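Local coordinates for putative endonuclease/exonuclease/phosphatase family protein (Bacteroides thetaiotaomicron, PDB 3MPR), which probably hydrolyses phosphodiester bonds in nucleic acids as a metal-dependent nuclease of the endonuclease/exonuclease/phosphatase family, at residues D91-V96 with G125-K130; E135-N140 with K169-I174. One frame throughout, in Å; residues are numbered along the deposited sequence.

How the contacts relate
Contacts 1 and 2 are successive strand pairings in one mixed sheet, with centres about 11 Å apart. The strand holding 125-130 is the neighbour of the strand holding 135-140, so the order runs 91-96, 125-130, 135-140, 169-174, antiparallel at first and parallel at the last step. The two contacts touch directly. The backbone joins them through Phe127 N and Phe136 O, 2.8 Å apart, and the side chains through His126 NE2 and Glu135 OE1, 2.7 Å apart, both probable hydrogen bonds; His126 CE1 also packs 3.4 Å from Leu171 CD1. Both contacts lie away from Glu51, a magnesium ligand in this protein, and no metal is bound there in this chain.

Contact 1 of 2, residues D91-V96 with G125-K130; sequences DKFDIV and GHFKCK
Val96 sets its CB over the centre of the His126 imidazole, 3.8 Å from the ring centroid, in a CH-pi contact. The His126 ring reaches this place with CG anti to the backbone N (chi1 174°), and the backbone bond from Val96 N to His126 O ties the same pair. On the face carrying Phe93, Ile95, Phe127 and Cys129, apolar groups suit a largely buried surface: Cys129 SG lies at the edge of the Phe93 ring, 3.7 Å from CE2, while Ile95 and Phe127 run side by side, CG1 to CE2 at 3.7 Å. The opposite face carries Asp94 and Lys128, a hydrogen-bonded pair joined from Asp94 N to Lys128 O and from Lys128 N to Asp94 O, both 2.9 Å. Lys130, just beyond the strand, crosses Asp94 at about a right angle; their salt bridge is long, OD1 to NZ 3.8 Å, and a water bridges the same two atoms.

Further out, Lys130 NZ bonds to Thr90 O, and Glu135 OE1 accepts from His126 NE2, which would help hold the imidazole's rotation. An alanine at His126 would probably deprive Val96 of its aromatic platform and Glu135 of that donor. The whole is an antiparallel ladder at the margin of a DNase I-like sheet.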
loop_
_atom_site.group_PDB
_atom_site.type_symbol
_atom_site.label_atom_id
_atom_site.label_comp_id
_atom_site.label_asym_id
_atom_site.label_seq_id
_atom_site.Cartn_x
_atom_site.Cartn_y
_atom_site.Cartn_z
ATOM N N ASP A 91 15.843 5.284 -14.201
ATOM C CA ASP A 91 16.613 4.046 -14.320
ATOM C C ASP A 91 15.827 2.928 -14.998
ATOM O O ASP A 91 16.404 1.898 -15.351
ATOM C CB ASP A 91 17.194 3.591 -12.964
ATOM C CG ASP A 91 16.129 3.088 -11.982
ATOM O OD1 ASP A 91 14.920 3.179 -12.269
ATOM O OD2 ASP A 91 16.513 2.608 -10.892
ATOM N N LYS A 92 14.522 3.135 -15.204
ATOM C CA LYS A 92 13.684 2.110 -15.841
ATOM C C LYS A 92 13.248 2.380 -17.288
ATOM O O LYS A 92 13.047 1.442 -18.052
ATOM C CB LYS A 92 12.442 1.838 -14.994
ATOM C CG LYS A 92 12.709 0.952 -13.789
ATOM C CD LYS A 92 11.434 0.787 -12.973
ATOM C CE LYS A 92 11.739 0.270 -11.575
ATOM N NZ LYS A 92 11.696 -1.208 -11.527
ATOM N N PHE A 93 13.107 3.651 -17.665
ATOM C CA PHE A 93 12.565 3.979 -18.982
ATOM C C PHE A 93 13.414 5.011 -19.689
ATOM O O PHE A 93 13.950 5.923 -19.050
ATOM C CB PHE A 93 11.143 4.548 -18.852
ATOM C CG PHE A 93 10.226 3.702 -18.019
ATOM C CD1 PHE A 93 10.028 3.993 -16.681
ATOM C CD2 PHE A 93 9.566 2.608 -18.576
ATOM C CE1 PHE A 93 9.181 3.212 -15.903
ATOM C CE2 PHE A 93 8.725 1.822 -17.805
ATOM C CZ PHE A 93 8.531 2.123 -16.466
ATOM N N ASP A 94 13.516 4.876 -21.008
ATOM C CA ASP A 94 13.974 5.982 -21.849
ATOM C C ASP A 94 12.760 6.620 -22.504
ATOM O O ASP A 94 11.750 5.951 -22.732
ATOM C CB ASP A 94 14.912 5.478 -22.954
ATOM C CG ASP A 94 16.302 5.137 -22.432
ATOM O OD1 ASP A 94 16.857 5.936 -21.654
ATOM O OD2 ASP A 94 16.833 4.072 -22.802
ATOM N N ILE A 95 12.857 7.910 -22.819
ATOM C CA ILE A 95 11.810 8.568 -23.585
ATOM C C ILE A 95 12.177 8.535 -25.050
ATOM O O ILE A 95 13.249 8.993 -25.436
ATOM C CB ILE A 95 11.609 10.006 -23.150
ATOM C CG1 ILE A 95 10.930 10.029 -21.780
ATOM C CG2 ILE A 95 10.780 10.767 -24.199
ATOM C CD1 ILE A 95 10.872 11.400 -21.154
ATOM N N VAL A 96 11.301 7.962 -25.862
ATOM C CA VAL A 96 11.517 7.929 -27.303
ATOM C C VAL A 96 11.029 9.245 -27.870
ATOM O O VAL A 96 11.690 9.862 -28.701
ATOM C CB VAL A 96 10.744 6.773 -27.958
ATOM C CG1 VAL A 96 10.943 6.779 -29.466
ATOM C CG2 VAL A 96 11.180 5.433 -27.375
ATOM N N GLY A 125 3.963 10.573 -23.255
ATOM C CA GLY A 125 5.294 10.144 -23.605
ATOM C C GLY A 125 5.208 8.784 -24.263
ATOM O O GLY A 125 4.381 7.957 -23.887
ATOM N N HIS A 126 6.046 8.577 -25.267
ATOM C CA HIS A 126 6.300 7.261 -25.842
ATOM C C HIS A 126 7.526 6.727 -25.109
ATOM O O HIS A 126 8.632 7.241 -25.289
ATOM C CB HIS A 126 6.571 7.436 -27.342
ATOM C CG HIS A 126 6.981 6.190 -28.063
ATOM N ND1 HIS A 126 7.029 6.125 -29.441
ATOM C CD2 HIS A 126 7.390 4.980 -27.615
ATOM C CE1 HIS A 126 7.443 4.924 -29.809
ATOM N NE2 HIS A 126 7.673 4.213 -28.720
ATOM N N PHE A 127 7.327 5.726 -24.255
ATOM C CA PHE A 127 8.409 5.194 -23.427
ATOM C C PHE A 127 8.958 3.869 -23.929
ATOM O O PHE A 127 8.258 3.120 -24.603
ATOM C CB PHE A 127 7.926 4.994 -21.983
ATOM C CG PHE A 127 7.648 6.270 -21.264
ATOM C CD1 PHE A 127 6.402 6.861 -21.348
ATOM C CD2 PHE A 127 8.635 6.882 -20.502
ATOM C CE1 PHE A 127 6.144 8.049 -20.703
ATOM C CE2 PHE A 127 8.383 8.087 -19.847
ATOM C CZ PHE A 127 7.135 8.665 -19.944
ATOM N N LYS A 128 10.210 3.582 -23.569
ATOM C CA LYS A 128 10.830 2.301 -23.857
ATOM C C LYS A 128 11.465 1.748 -22.575
ATOM O O LYS A 128 12.296 2.407 -21.953
ATOM C CB LYS A 128 11.899 2.454 -24.942
ATOM C CG LYS A 128 12.562 1.138 -25.348
ATOM C CD LYS A 128 13.502 1.335 -26.527
ATOM C CE LYS A 128 13.978 0.016 -27.091
ATOM N NZ LYS A 128 14.987 0.215 -28.169
ATOM N N CYS A 129 11.080 0.535 -22.196
ATOM C CA CYS A 129 11.618 -0.085 -21.001
ATOM C C CYS A 129 13.078 -0.457 -21.229
ATOM O O CYS A 129 13.418 -1.117 -22.217
ATOM C CB CYS A 129 10.788 -1.314 -20.623
ATOM S SG CYS A 129 9.052 -0.914 -20.323
ATOM N N LYS A 130 13.937 -0.023 -20.322
ATOM C CA LYS A 130 15.367 -0.285 -20.451
ATOM C C LYS A 130 15.700 -1.775 -20.345
ATOM O O LYS A 130 16.637 -2.248 -20.987
ATOM C CB LYS A 130 16.160 0.516 -19.416
ATOM C CG LYS A 130 16.207 2.006 -19.714
ATOM C CD LYS A 130 17.084 2.750 -18.714
ATOM C CE LYS A 130 17.362 4.163 -19.187
ATOM N NZ LYS A 130 18.201 4.956 -18.230
HETATM O O HOH W 1 19.106 6.752 -20.127
HETATM O O HOH W 2 15.110 1.866 -23.413
#

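Contact 2 of 2, residues E135-N140 with K169-I174; sequences EFLFFN and KNLPAI
Glu135 faces Lys169 across the start of the pairing, where a partly exposed site suits charge: OE1 lies 3.6 Å from NZ, a long salt bridge, His126 being the closer partner of that oxygen. The bend in the lysine chain at chi3 (-46°) turns CE out of the extended line. Phe136 CD1 meets Ile174 CD1 at 4.1 Å.

Leu137 grips the partner through backbone and side chain alike. Its N donates to Pro172 O at 2.9 Å, almost straight (173°), and its O accepts from Ile174 N. Proline lacks an N-H but still offers this carbonyl. The strands run parallel, as the ends of a beta-alpha-beta unit whose helix is 148-164. Leu137 CG also packs on Leu171 CD1 at 3.8 Å, the two leucines crossing at about a right angle.

Phe138 lies on the face shared with Ile174, its CE2 touching Ile174 CG2 at 3.7 Å; Val9 of strand 5-13 packs against both, and such bulky apolar groups suit this buried space. Phe139 N then bonds to Ile174 O at 2.7 Å, and that oxygen also lies in the plane of the Phe139 ring, at its edge.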
loop_
_atom_site.group_PDB
_atom_site.type_symbol
_atom_site.label_atom_id
_atom_site.label_comp_id
_atom_site.label_asym_id
_atom_site.label_seq_id
_atom_site.Cartn_x
_atom_site.Cartn_y
_atom_site.Cartn_z
ATOM N N GLU A 135 7.966 -1.054 -25.732
ATOM C CA GLU A 135 7.566 0.327 -26.002
ATOM C C GLU A 135 6.056 0.528 -25.846
ATOM O O GLU A 135 5.269 -0.323 -26.241
ATOM C CB GLU A 135 8.008 0.737 -27.412
ATOM C CG GLU A 135 9.518 0.770 -27.564
ATOM C CD GLU A 135 9.963 1.258 -28.930
ATOM O OE1 GLU A 135 9.348 2.205 -29.463
ATOM O OE2 GLU A 135 10.927 0.684 -29.470
ATOM N N PHE A 136 5.662 1.665 -25.280
ATOM C CA PHE A 136 4.246 1.953 -25.026
ATOM C C PHE A 136 4.020 3.461 -24.950
ATOM O O PHE A 136 4.966 4.228 -24.763
ATOM C CB PHE A 136 3.762 1.282 -23.721
ATOM C CG PHE A 136 4.477 1.766 -22.479
ATOM C CD1 PHE A 136 3.914 2.744 -21.664
ATOM C CD2 PHE A 136 5.711 1.237 -22.124
ATOM C CE1 PHE A 136 4.575 3.192 -20.517
ATOM C CE2 PHE A 136 6.373 1.673 -20.995
ATOM C CZ PHE A 136 5.807 2.654 -20.183
ATOM N N LEU A 137 2.770 3.877 -25.123
ATOM C CA LEU A 137 2.387 5.271 -24.943
ATOM C C LEU A 137 1.746 5.431 -23.575
ATOM O O LEU A 137 0.997 4.567 -23.129
ATOM C CB LEU A 137 1.377 5.700 -26.009
ATOM C CG LEU A 137 1.899 5.701 -27.447
ATOM C CD1 LEU A 137 0.738 5.874 -28.447
ATOM C CD2 LEU A 137 2.937 6.811 -27.591
ATOM N N PHE A 138 2.046 6.542 -22.913
ATOM C CA PHE A 138 1.416 6.872 -21.631
ATOM C C PHE A 138 0.833 8.278 -21.755
ATOM O O PHE A 138 1.575 9.227 -21.993
ATOM C CB PHE A 138 2.484 6.844 -20.533
ATOM C CG PHE A 138 1.934 6.832 -19.130
ATOM C CD1 PHE A 138 1.435 7.991 -18.552
ATOM C CD2 PHE A 138 1.986 5.678 -18.367
ATOM C CE1 PHE A 138 0.947 7.983 -17.250
ATOM C CE2 PHE A 138 1.502 5.667 -17.060
ATOM C CZ PHE A 138 0.979 6.812 -16.507
ATOM N N PHE A 139 -0.488 8.405 -21.602
ATOM C CA PHE A 139 -1.177 9.690 -21.697
ATOM C C PHE A 139 -1.706 10.079 -20.333
ATOM O O PHE A 139 -2.102 9.208 -19.569
ATOM C CB PHE A 139 -2.395 9.566 -22.616
ATOM C CG PHE A 139 -2.058 9.337 -24.062
ATOM C CD1 PHE A 139 -1.791 8.071 -24.534
ATOM C CD2 PHE A 139 -2.042 10.400 -24.953
ATOM C CE1 PHE A 139 -1.496 7.869 -25.883
ATOM C CE2 PHE A 139 -1.754 10.202 -26.290
ATOM C CZ PHE A 139 -1.483 8.941 -26.751
ATOM N N ASN A 140 -1.778 11.381 -20.056
ATOM C CA ASN A 140 -2.286 11.860 -18.778
ATOM C C ASN A 140 -3.024 13.181 -18.983
ATOM O O ASN A 140 -2.563 14.030 -19.736
ATOM C CB ASN A 140 -1.115 12.022 -17.808
ATOM C CG ASN A 140 -1.536 12.541 -16.458
ATOM O OD1 ASN A 140 -2.493 12.048 -15.856
ATOM N ND2 ASN A 140 -0.812 13.545 -15.963
ATOM N N LYS A 169 2.809 2.369 -36.144
ATOM C CA LYS A 169 2.806 1.134 -35.364
ATOM C C LYS A 169 1.654 1.112 -34.377
ATOM O O LYS A 169 1.063 2.141 -34.054
ATOM C CB LYS A 169 4.122 0.948 -34.608
ATOM C CG LYS A 169 5.334 0.714 -35.493
ATOM C CD LYS A 169 6.569 0.463 -34.642
ATOM C CE LYS A 169 6.673 1.486 -33.515
ATOM N NZ LYS A 169 7.917 1.356 -32.693
ATOM N N ASN A 170 1.378 -0.085 -33.885
ATOM C CA ASN A 170 0.257 -0.365 -33.013
ATOM C C ASN A 170 0.710 -0.341 -31.547
ATOM O O ASN A 170 0.700 -1.369 -30.875
ATOM C CB ASN A 170 -0.258 -1.756 -33.389
ATOM C CG ASN A 170 -1.517 -2.133 -32.675
ATOM O OD1 ASN A 170 -1.709 -3.302 -32.317
ATOM N ND2 ASN A 170 -2.396 -1.159 -32.467
ATOM N N LEU A 171 1.112 0.825 -31.052
ATOM C CA LEU A 171 1.666 0.925 -29.703
ATOM C C LEU A 171 0.568 0.810 -28.656
ATOM O O LEU A 171 -0.448 1.492 -28.754
ATOM C CB LEU A 171 2.385 2.268 -29.499
ATOM C CG LEU A 171 3.673 2.535 -30.275
ATOM C CD1 LEU A 171 4.241 3.870 -29.847
ATOM C CD2 LEU A 171 4.687 1.421 -30.052
ATOM N N PRO A 172 0.771 -0.052 -27.650
ATOM C CA PRO A 172 -0.195 -0.137 -26.547
ATOM C C PRO A 172 -0.178 1.164 -25.770
ATOM O O PRO A 172 0.861 1.817 -25.716
ATOM C CB PRO A 172 0.361 -1.264 -25.663
ATOM C CG PRO A 172 1.396 -1.955 -26.489
ATOM C CD PRO A 172 1.926 -0.944 -27.447
ATOM N N ALA A 173 -1.307 1.534 -25.176
ATOM C CA ALA A 173 -1.404 2.801 -24.476
ATOM C C ALA A 173 -1.950 2.637 -23.066
ATOM O O ALA A 173 -2.724 1.722 -22.780
ATOM C CB ALA A 173 -2.281 3.780 -25.266
ATOM N N ILE A 174 -1.520 3.545 -22.200
ATOM C CA ILE A 174 -2.024 3.676 -20.852
ATOM C C ILE A 174 -2.467 5.121 -20.742
ATOM O O ILE A 174 -1.725 6.016 -21.130
ATOM C CB ILE A 174 -0.906 3.428 -19.832
ATOM C CG1 ILE A 174 -0.368 2.000 -19.996
ATOM C CG2 ILE A 174 -1.407 3.744 -18.405
ATOM C CD1 ILE A 174 0.897 1.695 -19.166
#